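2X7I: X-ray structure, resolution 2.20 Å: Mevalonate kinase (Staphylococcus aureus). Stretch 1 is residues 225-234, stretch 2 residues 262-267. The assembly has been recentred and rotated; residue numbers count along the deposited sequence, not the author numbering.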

ATOM      1  N   LYS A 225       3.681 -13.283 -16.839  1.00 62.60           N
ATOM      2  CA  LYS A 225       4.965 -13.974 -16.804  1.00 62.62           C
ATOM      3  C   LYS A 225       5.674 -13.737 -15.466  1.00 59.99           C
ATOM      4  O   LYS A 225       6.369 -12.744 -15.285  1.00 57.42           O
ATOM      5  CB  LYS A 225       5.832 -13.495 -17.968  1.00 63.30           C
ATOM      6  CG  LYS A 225       6.963 -14.429 -18.343  1.00 64.25           C
ATOM      7  CD  LYS A 225       7.777 -13.894 -19.529  1.00 66.68           C
ATOM      8  CE  LYS A 225       6.938 -13.460 -20.759  1.00 70.66           C
ATOM      9  NZ  LYS A 225       6.656 -11.966 -20.823  1.00 68.64           N
ATOM     10  N   PHE A 226       5.499 -14.685 -14.552  1.00 60.60           N
ATOM     11  CA  PHE A 226       6.050 -14.607 -13.203  1.00 59.11           C
ATOM     12  C   PHE A 226       7.582 -14.704 -13.173  1.00 58.35           C
ATOM     13  O   PHE A 226       8.232 -13.941 -12.464  1.00 57.05           O
ATOM     14  CB  PHE A 226       5.426 -15.715 -12.348  1.00 60.52           C
ATOM     15  CG  PHE A 226       5.827 -15.675 -10.901  1.00 59.72           C
ATOM     16  CD1 PHE A 226       5.506 -14.583 -10.108  1.00 58.05           C
ATOM     17  CD2 PHE A 226       6.506 -16.744 -10.325  1.00 61.33           C
ATOM     18  CE1 PHE A 226       5.862 -14.549  -8.771  1.00 57.95           C
ATOM     19  CE2 PHE A 226       6.871 -16.712  -8.980  1.00 60.98           C
ATOM     20  CZ  PHE A 226       6.548 -15.618  -8.206  1.00 58.78           C
ATOM     21  N   GLU A 227       8.145 -15.648 -13.922  1.00 60.16           N
ATOM     22  CA  GLU A 227       9.603 -15.783 -14.057  1.00 60.12           C
ATOM     23  C   GLU A 227      10.289 -14.487 -14.520  1.00 58.38           C
ATOM     24  O   GLU A 227      11.338 -14.100 -13.983  1.00 56.85           O
ATOM     25  CB  GLU A 227       9.983 -16.959 -14.983  1.00 63.08           C
ATOM     26  CG  GLU A 227       9.265 -17.027 -16.367  1.00 66.97           C
ATOM     27  CD  GLU A 227      10.041 -16.394 -17.533  1.00 68.96           C
ATOM     28  OE1 GLU A 227       9.728 -16.735 -18.702  1.00 72.99           O
ATOM     29  OE2 GLU A 227      10.952 -15.572 -17.299  1.00 67.12           O
ATOM     30  N   ALA A 228       9.694 -13.817 -15.503  1.00 58.27           N
ATOM     31  CA  ALA A 228      10.259 -12.571 -16.018  1.00 57.08           C
ATOM     32  C   ALA A 228      10.184 -11.452 -14.978  1.00 54.63           C
ATOM     33  O   ALA A 228      11.105 -10.645 -14.866  1.00 53.73           O
ATOM     34  CB  ALA A 228       9.564 -12.158 -17.291  1.00 58.09           C
ATOM     35  N   LEU A 229       9.096 -11.401 -14.213  1.00 53.92           N
ATOM     36  CA  LEU A 229       9.002 -10.437 -13.113  1.00 52.14           C
ATOM     37  C   LEU A 229      10.065 -10.729 -12.052  1.00 51.23           C
ATOM     38  O   LEU A 229      10.615  -9.807 -11.460  1.00 51.02           O
ATOM     39  CB  LEU A 229       7.604 -10.430 -12.480  1.00 52.14           C
ATOM     40  CG  LEU A 229       7.343  -9.264 -11.516  1.00 51.23           C
ATOM     41  CD1 LEU A 229       7.448  -7.907 -12.216  1.00 49.08           C
ATOM     42  CD2 LEU A 229       5.994  -9.409 -10.835  1.00 51.29           C
ATOM     43  N   ALA A 230      10.351 -12.003 -11.813  1.00 51.82           N
ATOM     44  CA  ALA A 230      11.451 -12.396 -10.930  1.00 51.67           C
ATOM     45  C   ALA A 230      12.802 -11.851 -11.439  1.00 51.20           C
ATOM     46  O   ALA A 230      13.567 -11.242 -10.687  1.00 50.31           O
ATOM     47  CB  ALA A 230      11.500 -13.920 -10.798  1.00 53.20           C
ATOM     48  N   ASP A 231      13.076 -12.058 -12.722  1.00 52.03           N
ATOM     49  CA  ASP A 231      14.250 -11.484 -13.370  1.00 52.29           C
ATOM     50  C   ASP A 231      14.317  -9.972 -13.111  1.00 51.09           C
ATOM     51  O   ASP A 231      15.314  -9.464 -12.596  1.00 51.00           O
ATOM     52  CB  ASP A 231      14.206 -11.791 -14.868  1.00 53.68           C
ATOM     53  CG  ASP A 231      15.317 -11.118 -15.653  1.00 54.96           C
ATOM     54  OD1 ASP A 231      16.267 -10.573 -15.054  1.00 54.75           O
ATOM     55  OD2 ASP A 231      15.237 -11.138 -16.895  1.00 57.36           O
ATOM     56  N   ILE A 232      13.238  -9.270 -13.436  1.00 50.42           N
ATOM     57  CA  ILE A 232      13.158  -7.816 -13.261  1.00 49.27           C
ATOM     58  C   ILE A 232      13.389  -7.382 -11.811  1.00 48.25           C
ATOM     59  O   ILE A 232      14.113  -6.423 -11.570  1.00 47.64           O
ATOM     60  CB  ILE A 232      11.806  -7.265 -13.802  1.00 49.27           C
ATOM     61  CG1 ILE A 232      11.795  -7.360 -15.334  1.00 50.75           C
ATOM     62  CG2 ILE A 232      11.579  -5.833 -13.365  1.00 47.52           C
ATOM     63  CD1 ILE A 232      10.442  -7.174 -15.952  1.00 52.79           C
ATOM     64  N   PHE A 233      12.795  -8.088 -10.852  1.00 48.23           N
ATOM     65  CA  PHE A 233      13.040  -7.795  -9.426  1.00 48.16           C
ATOM     66  C   PHE A 233      14.538  -7.877  -9.112  1.00 48.76           C
ATOM     67  O   PHE A 233      15.091  -6.987  -8.480  1.00 48.48           O
ATOM     68  CB  PHE A 233      12.291  -8.771  -8.517  1.00 48.79           C
ATOM     69  CG  PHE A 233      10.910  -8.310  -8.090  1.00 49.18           C
ATOM     70  CD1 PHE A 233      10.086  -7.586  -8.946  1.00 49.52           C
ATOM     71  CD2 PHE A 233      10.430  -8.638  -6.833  1.00 50.31           C
ATOM     72  CE1 PHE A 233       8.819  -7.181  -8.544  1.00 49.05           C
ATOM     73  CE2 PHE A 233       9.167  -8.232  -6.422  1.00 50.75           C
ATOM     74  CZ  PHE A 233       8.361  -7.503  -7.289  1.00 50.98           C
ATOM     75  N   ASN A 234      15.184  -8.955  -9.561  1.00 49.66           N
ATOM     76  CA  ASN A 234      16.594  -9.203  -9.251  1.00 50.53           C
ATOM     77  C   ASN A 234      17.529  -8.222  -9.966  1.00 50.77           C
ATOM     78  O   ASN A 234      18.571  -7.839  -9.424  1.00 51.39           O
ATOM     79  CB  ASN A 234      16.966 -10.652  -9.583  1.00 51.81           C
ATOM     80  CG  ASN A 234      16.312 -11.661  -8.636  1.00 52.17           C
ATOM     81  OD1 ASN A 234      16.288 -11.456  -7.419  1.00 52.97           O
ATOM     82  ND2 ASN A 234      15.813 -12.769  -9.191  1.00 50.50           N
ATOM     83  N   ALA A 262      12.824 -17.949  -1.653  1.00 58.44           N
ATOM     84  CA  ALA A 262      12.477 -16.760  -2.433  1.00 56.74           C
ATOM     85  C   ALA A 262      13.342 -16.727  -3.691  1.00 56.95           C
ATOM     86  O   ALA A 262      14.562 -16.769  -3.590  1.00 57.87           O
ATOM     87  CB  ALA A 262      12.682 -15.482  -1.616  1.00 55.20           C
ATOM     88  N   ILE A 263      12.703 -16.658  -4.861  1.00 56.52           N
ATOM     89  CA  ILE A 263      13.409 -16.665  -6.144  1.00 57.16           C
ATOM     90  C   ILE A 263      13.819 -15.280  -6.588  1.00 55.93           C
ATOM     91  O   ILE A 263      14.550 -15.136  -7.563  1.00 56.94           O
ATOM     92  CB  ILE A 263      12.577 -17.331  -7.287  1.00 58.16           C
ATOM     93  CG1 ILE A 263      11.306 -16.532  -7.620  1.00 56.24           C
ATOM     94  CG2 ILE A 263      12.222 -18.766  -6.919  1.00 59.36           C
ATOM     95  CD1 ILE A 263      10.528 -17.110  -8.785  1.00 56.36           C
ATOM     96  N   ALA A 264      13.342 -14.262  -5.880  1.00 54.58           N
ATOM     97  CA  ALA A 264      13.659 -12.875  -6.208  1.00 53.42           C
ATOM     98  C   ALA A 264      13.398 -11.964  -5.012  1.00 52.15           C
ATOM     99  O   ALA A 264      12.638 -12.315  -4.112  1.00 52.24           O
ATOM    100  CB  ALA A 264      12.845 -12.413  -7.424  1.00 52.60           C
ATOM    101  N   GLY A 265      14.026 -10.793  -5.025  1.00 51.53           N
ATOM    102  CA  GLY A 265      13.889  -9.817  -3.954  1.00 50.69           C
ATOM    103  C   GLY A 265      14.237  -8.408  -4.404  1.00 50.22           C
ATOM    104  O   GLY A 265      15.124  -8.215  -5.245  1.00 50.73           O
ATOM    105  N   LYS A 266      13.513  -7.426  -3.864  1.00 49.54           N
ATOM    106  CA  LYS A 266      13.840  -6.007  -4.039  1.00 49.11           C
ATOM    107  C   LYS A 266      13.195  -5.154  -2.961  1.00 48.88           C
ATOM    108  O   LYS A 266      12.300  -5.596  -2.249  1.00 49.33           O
ATOM    109  CB  LYS A 266      13.404  -5.491  -5.417  1.00 48.81           C
ATOM    110  CG  LYS A 266      11.888  -5.273  -5.603  1.00 46.95           C
ATOM    111  CD  LYS A 266      11.558  -4.720  -6.984  1.00 45.39           C
ATOM    112  CE  LYS A 266      11.929  -3.238  -7.153  1.00 44.67           C
ATOM    113  NZ  LYS A 266      11.062  -2.317  -6.365  1.00 43.03           N
ATOM    114  N   LEU A 267      13.666  -3.923  -2.847  1.00 49.38           N
ATOM    115  CA  LEU A 267      13.076  -2.937  -1.958  1.00 49.00           C
ATOM    116  C   LEU A 267      12.103  -2.089  -2.759  1.00 48.24           C
ATOM    117  O   LEU A 267      12.273  -1.896  -3.963  1.00 48.46           O
ATOM    118  CB  LEU A 267      14.167  -2.050  -1.370  1.00 49.83           C
ATOM    119  CG  LEU A 267      15.268  -2.752  -0.571  1.00 51.53           C
ATOM    120  CD1 LEU A 267      16.322  -1.744  -0.113  1.00 51.48           C
ATOM    121  CD2 LEU A 267      14.688  -3.504   0.621  1.00 52.37           C
TER
HETATM  122  O   HOH W   1      17.263  -9.878  -5.477  1.00 34.65           O

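A single side-chain amide, that of Asn234, clasps the backbone of the neighbouring segment at two successive peptide units. Its ND2 donates to Ile263 O at 3.1 Å in a nearly linear hydrogen bond (174°), while its OD1 accepts a weak one from Gly265 N at 3.4 Å. The amide thus spans Ala264, whose CA lies 3.2 Å from Asn234 OD1. A water bridges the two segments, donating to Asn234 OD1 and to Gly265 O, both at 2.7 Å. This bridge lies close to where Phe233 O and Gly265 O, two acceptors, approach to 3.5 Å without bonding.

The rest of the contact is largely apolar. Helix and strand run at 47° to one another and approach closely where two alanines meet: the CA atoms of Ala230 and Ala264 are 5.2 Å apart, with Ala230 CB 3.9 Å from Ala264 CB. The methyl of Ala264 also packs against Phe233, CB to CB at 3.8 Å. One helical turn before Ala230, Phe226 CE2 meets Ile263 CD1 at 3.7 Å, and the same CD1 reaches Ala230 CB at 3.9 Å.

Lys266 covers one face of the Phe233 ring with its aliphatic chain, placing CD 3.8 Å from the ring centroid in a CH-pi contact. Its NZ, 5.9 Å from that centroid, can add at most a weak cation-pi attraction; Lys266 NZ also donates to Leu267 O at 2.7 Å and is hydrogen-bonded elsewhere in the structure.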